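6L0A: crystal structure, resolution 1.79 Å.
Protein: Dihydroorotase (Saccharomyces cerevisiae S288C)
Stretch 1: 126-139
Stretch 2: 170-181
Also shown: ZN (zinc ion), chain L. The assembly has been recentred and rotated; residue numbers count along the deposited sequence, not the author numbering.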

# COMPACT_ATOMS: atom_id res chain seq x y z
N ALA C 126 19.21 -29.60 -15.60
CA ALA C 126 18.27 -30.53 -16.23
C ALA C 126 17.24 -29.78 -17.07
O ALA C 126 16.94 -30.17 -18.20
N MET C 127 16.70 -28.68 -16.54
CA MET C 127 15.77 -27.87 -17.32
C MET C 127 16.41 -27.39 -18.62
O MET C 127 15.77 -27.41 -19.68
N GLN C 128 17.66 -26.93 -18.55
CA GLN C 128 18.33 -26.42 -19.74
C GLN C 128 18.46 -27.50 -20.80
O GLN C 128 18.20 -27.27 -21.99
N GLU C 129 18.83 -28.71 -20.39
CA GLU C 129 18.95 -29.81 -21.33
C GLU C 129 17.61 -30.19 -21.95
O GLU C 129 17.57 -30.69 -23.08
N GLU C 130 16.51 -29.96 -21.24
CA GLU C 130 15.20 -30.36 -21.73
C GLU C 130 14.44 -29.22 -22.41
O GLU C 130 13.29 -29.42 -22.82
N ASN C 131 15.07 -28.05 -22.53
CA ASN C 131 14.45 -26.88 -23.17
C ASN C 131 13.16 -26.47 -22.45
O ASN C 131 12.18 -26.09 -23.08
N LEU C 132 13.18 -26.54 -21.12
CA LEU C 132 12.07 -26.09 -20.30
C LEU C 132 12.30 -24.63 -19.89
O LEU C 132 13.44 -24.16 -19.84
N VAL C 133 11.20 -23.93 -19.59
CA VAL C 133 11.26 -22.50 -19.26
C VAL C 133 11.38 -22.36 -17.75
O VAL C 133 10.69 -23.05 -17.01
N LEU C 134 12.27 -21.49 -17.29
CA LEU C 134 12.36 -21.18 -15.86
C LEU C 134 11.62 -19.87 -15.63
O LEU C 134 12.05 -18.82 -16.12
N ASN C 135 10.50 -19.93 -14.91
CA ASN C 135 9.68 -18.76 -14.60
C ASN C 135 10.07 -18.23 -13.23
O ASN C 135 10.03 -18.97 -12.25
N LEU C 136 10.40 -16.94 -13.15
CA LEU C 136 10.86 -16.35 -11.91
C LEU C 136 9.84 -15.32 -11.43
O LEU C 136 9.50 -14.39 -12.17
N HIS C 137 9.35 -15.49 -10.21
CA HIS C 137 8.77 -14.38 -9.46
C HIS C 137 9.95 -13.61 -8.90
O HIS C 137 10.52 -13.98 -7.88
N GLY C 138 10.37 -12.57 -9.62
CA GLY C 138 11.61 -11.92 -9.28
C GLY C 138 11.51 -10.87 -8.19
O GLY C 138 11.55 -9.67 -8.48
N GLU C 139 11.39 -11.30 -6.94
CA GLU C 139 11.42 -10.40 -5.79
C GLU C 139 12.28 -11.02 -4.70
O GLU C 139 12.12 -12.20 -4.40
N ASP C 170 24.96 -18.00 -15.98
CA ASP C 170 25.36 -19.36 -15.62
C ASP C 170 24.63 -20.43 -16.42
O ASP C 170 25.09 -21.58 -16.46
N PHE C 171 23.50 -20.10 -17.04
CA PHE C 171 22.73 -21.06 -17.84
C PHE C 171 22.31 -20.36 -19.13
O PHE C 171 21.13 -20.06 -19.34
N PRO C 172 23.26 -20.12 -20.04
CA PRO C 172 23.00 -19.22 -21.18
C PRO C 172 22.02 -19.76 -22.21
O PRO C 172 21.51 -18.97 -23.02
N ASN C 173 21.73 -21.06 -22.22
CA ASN C 173 20.78 -21.63 -23.16
C ASN C 173 19.39 -21.83 -22.55
O ASN C 173 18.47 -22.25 -23.26
N LEU C 174 19.23 -21.52 -21.27
CA LEU C 174 17.96 -21.71 -20.58
C LEU C 174 17.01 -20.56 -20.89
O LEU C 174 17.38 -19.39 -20.75
N LYS C 175 15.79 -20.88 -21.32
CA LYS C 175 14.76 -19.86 -21.44
C LYS C 175 14.31 -19.44 -20.04
O LYS C 175 13.94 -20.28 -19.22
N ILE C 176 14.38 -18.14 -19.76
CA ILE C 176 14.04 -17.60 -18.45
C ILE C 176 13.06 -16.45 -18.65
O ILE C 176 13.25 -15.60 -19.53
N ILE C 177 12.02 -16.41 -17.83
CA ILE C 177 11.06 -15.32 -17.88
C ILE C 177 11.06 -14.61 -16.53
O ILE C 177 10.86 -15.24 -15.49
N LEU C 178 11.26 -13.30 -16.57
CA LEU C 178 10.97 -12.47 -15.41
C LEU C 178 9.48 -12.17 -15.44
O LEU C 178 9.02 -11.32 -16.20
N GLU C 179 8.71 -12.91 -14.64
CA GLU C 179 7.26 -12.81 -14.69
C GLU C 179 6.79 -11.47 -14.13
O GLU C 179 7.45 -10.85 -13.30
N HIS C 180 5.62 -11.04 -14.60
CA HIS C 180 4.95 -9.81 -14.17
C HIS C 180 5.87 -8.70 -13.69
O HIS C 180 5.88 -8.35 -12.50
N CYS C 181 6.65 -8.13 -14.62
CA CYS C 181 7.52 -7.00 -14.28
C CYS C 181 6.70 -5.81 -13.81
O CYS C 181 5.63 -5.52 -14.36

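Stretch 2 meets stretch 1 first through a turn and then through a strand, and the side chains change their role accordingly. Asp170 makes no contact. Phe171 points toward stretch 1 with chi1 in m, and the amide nitrogen NE2 of Gln128 lies at the edge of its ring, near the ring plane. From here a type I turn runs to Leu174, and Gln128, extended with chi1 and chi2 both t, reaches into it from the helix. Its OE1 accepts a hydrogen bond from the backbone N of Asn173 at 3.0 Å, so one long polar side chain ties helix to turn. Pro172 points its CB away and stays at the exposed margin. Asn173 (m) goes sideways; water 1 lies 2.8 Å from Asn173 O and 2.7 Å from Gln128 O, bridging the same two segments.

Leu174 (t, p), at the end of the turn, packs against both helix and strand. Its CD1 packs 4.0 Å from CB of Met127 on the helix, while its CD2 lies 3.9 Å from CD2 of Leu134, another t, p leucine, on the strand.

Lys175 (m, t, m, t) is buried along its aliphatic length, with its CB 4.0 Å from CG2 of Val133 (t) and its CE 3.3 Å from OD1 of Asn131. NZ donates to water 3 at 3.0 Å and also bonds elsewhere in the structure; water 3 reaches Asn131 O through a weak bond. Water 2 accepts from Lys175 N at 2.9 Å and lies 2.7 Å from Leu132 O, joining the two backbones.

Beyond this point the parallel strands pair in register and side chains alternate between faces. Ile176 (m, t) shares a face with Leu134 and Leu136: its CG2 touches CD1 of Leu136 (m, t) at 3.6 Å, and its CG1 is 4.3 Å from CB of Leu134. Ile177 (m, t) takes the other face, where its CD1 meets CG1 of Val133 at 3.8 Å and ND2 of Asn135 at 3.9 Å. Leu178 (t, p) returns to the leucine face and brings its CD1 to 3.8 Å from CA of Gly138. The glycine matters, for an ideal CB there would fall 2.4 Å from that same Leu178 CD1.

Further along, polar chemistry takes over. Glu179, folded m, m, points toward stretch 1, and its OE2 accepts from ND2 of Asn135 (m) at 2.8 Å; its backbone O receives a bond from water 4 at 2.6 Å, which in turn accepts from Gly138 N at 2.6 Å. His180 (p) and His137 (t) converge on the zinc, NE2 of His180 at 2.1 Å and ND1 of His137 at 2.4 Å from ZN, with the edge of the His180 ring toward the face of His137. On the side of its ring away from the zinc, NE2 of His137 donates to OE1 of Glu139 at 2.7 Å. Cys181 is out of reach.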

# COMPACT_ATOMS: atom_id res chain seq x y z
CB ALA C 126 17.59 -31.38 -15.16
CB MET C 127 15.30 -26.66 -16.51
CG MET C 127 14.42 -27.04 -15.34
SD MET C 127 14.00 -25.59 -14.35
CE MET C 127 12.99 -24.73 -15.56
CB GLN C 128 19.71 -25.86 -19.36
CG GLN C 128 20.45 -25.15 -20.49
CD GLN C 128 21.72 -24.44 -20.01
OE1 GLN C 128 21.91 -23.24 -20.24
NE2 GLN C 128 22.60 -25.19 -19.33
CB GLU C 129 19.57 -31.02 -20.64
CG GLU C 129 21.02 -30.84 -20.24
CD GLU C 129 21.49 -31.91 -19.29
OE1 GLU C 129 20.68 -32.79 -18.93
OE2 GLU C 129 22.68 -31.88 -18.89
CB GLU C 130 14.35 -30.94 -20.59
CG GLU C 130 14.92 -32.20 -19.93
CD GLU C 130 14.77 -33.45 -20.78
OE1 GLU C 130 14.21 -33.38 -21.90
OE2 GLU C 130 15.23 -34.53 -20.33
CB ASN C 131 14.20 -27.11 -24.66
CG ASN C 131 14.04 -25.80 -25.44
OD1 ASN C 131 14.46 -24.74 -24.97
ND2 ASN C 131 13.44 -25.88 -26.62
CB LEU C 132 11.93 -26.96 -19.05
CG LEU C 132 11.55 -28.44 -19.19
CD1 LEU C 132 11.65 -29.15 -17.85
CD2 LEU C 132 10.13 -28.59 -19.76
CB VAL C 133 10.01 -21.77 -19.79
CG1 VAL C 133 9.99 -20.32 -19.28
CG2 VAL C 133 9.96 -21.83 -21.32
CB LEU C 134 13.81 -21.09 -15.40
CG LEU C 134 14.01 -20.58 -13.97
CD1 LEU C 134 13.38 -21.54 -12.96
CD2 LEU C 134 15.50 -20.35 -13.68
CB ASN C 135 8.20 -19.11 -14.60
CG ASN C 135 7.79 -19.91 -15.81
OD1 ASN C 135 7.74 -21.14 -15.77
ND2 ASN C 135 7.45 -19.22 -16.88
CB LEU C 136 12.22 -15.68 -12.11
CG LEU C 136 13.35 -16.61 -12.57
CD1 LEU C 136 14.59 -15.79 -12.86
CD2 LEU C 136 13.62 -17.67 -11.50
CB HIS C 137 7.84 -14.86 -8.35
CG HIS C 137 7.15 -13.75 -7.63
ND1 HIS C 137 5.78 -13.61 -7.59
CD2 HIS C 137 7.65 -12.70 -6.94
CE1 HIS C 137 5.46 -12.54 -6.89
NE2 HIS C 137 6.58 -11.96 -6.48
CB GLU C 139 10.02 -10.14 -5.23
CG GLU C 139 9.13 -9.25 -6.08
CD GLU C 139 7.91 -8.80 -5.31
OE1 GLU C 139 6.90 -9.53 -5.28
OE2 GLU C 139 7.97 -7.70 -4.72
CB ASP C 170 25.13 -19.62 -14.14
CG ASP C 170 26.12 -18.89 -13.27
OD1 ASP C 170 27.01 -18.24 -13.84
OD2 ASP C 170 25.99 -18.98 -12.03
CB PHE C 171 21.52 -21.59 -17.08
CG PHE C 171 21.87 -22.35 -15.84
CD1 PHE C 171 21.95 -21.71 -14.61
CD2 PHE C 171 22.14 -23.72 -15.89
CE1 PHE C 171 22.29 -22.41 -13.47
CE2 PHE C 171 22.48 -24.43 -14.75
CZ PHE C 171 22.55 -23.77 -13.53
CB PRO C 172 24.39 -19.02 -21.79
CG PRO C 172 25.11 -20.29 -21.46
CD PRO C 172 24.63 -20.68 -20.09
CB ASN C 173 21.29 -22.97 -23.69
CG ASN C 173 22.55 -22.82 -24.52
OD1 ASN C 173 22.68 -21.90 -25.32
ND2 ASN C 173 23.50 -23.73 -24.32
CB LEU C 174 18.20 -21.82 -19.07
CG LEU C 174 17.03 -21.96 -18.11
CD1 LEU C 174 16.26 -23.23 -18.40
CD2 LEU C 174 17.51 -21.94 -16.65
CB LYS C 175 13.57 -20.40 -22.25
CG LYS C 175 13.86 -20.49 -23.75
CD LYS C 175 12.60 -20.81 -24.56
CE LYS C 175 12.30 -22.31 -24.60
NZ LYS C 175 11.13 -22.63 -25.48
CB ILE C 176 15.29 -17.10 -17.69
CG1 ILE C 176 16.28 -18.23 -17.44
CG2 ILE C 176 14.90 -16.47 -16.35
CD1 ILE C 176 17.60 -17.73 -16.87
CB ILE C 177 9.64 -15.79 -18.23
CG1 ILE C 177 9.62 -16.48 -19.59
CG2 ILE C 177 8.69 -14.58 -18.24
CD1 ILE C 177 8.26 -17.01 -19.98
CB LEU C 178 11.82 -11.20 -15.45
CG LEU C 178 11.75 -10.29 -14.21
CD1 LEU C 178 12.15 -11.02 -12.92
CD2 LEU C 178 12.60 -9.05 -14.41
CB GLU C 179 6.63 -13.96 -13.89
CG GLU C 179 6.93 -15.36 -14.44
CD GLU C 179 6.23 -15.63 -15.76
OE1 GLU C 179 5.23 -14.93 -16.04
OE2 GLU C 179 6.66 -16.54 -16.51
CB HIS C 180 3.91 -10.14 -13.08
CG HIS C 180 4.36 -11.11 -12.03
ND1 HIS C 180 5.55 -10.97 -11.33
CD2 HIS C 180 3.77 -12.22 -11.53
CE1 HIS C 180 5.67 -11.96 -10.47
NE2 HIS C 180 4.60 -12.74 -10.57
CB CYS C 181 8.38 -6.57 -15.47
SG CYS C 181 9.72 -7.70 -15.84
ZN ZN L . 3.77 -13.70 -8.85
O HOH W 1 17.36 -24.79 -22.80
O HOH W 2 15.01 -23.58 -22.01
O HOH W 3 9.32 -24.82 -24.51
O HOH W 4 8.77 -11.15 -11.08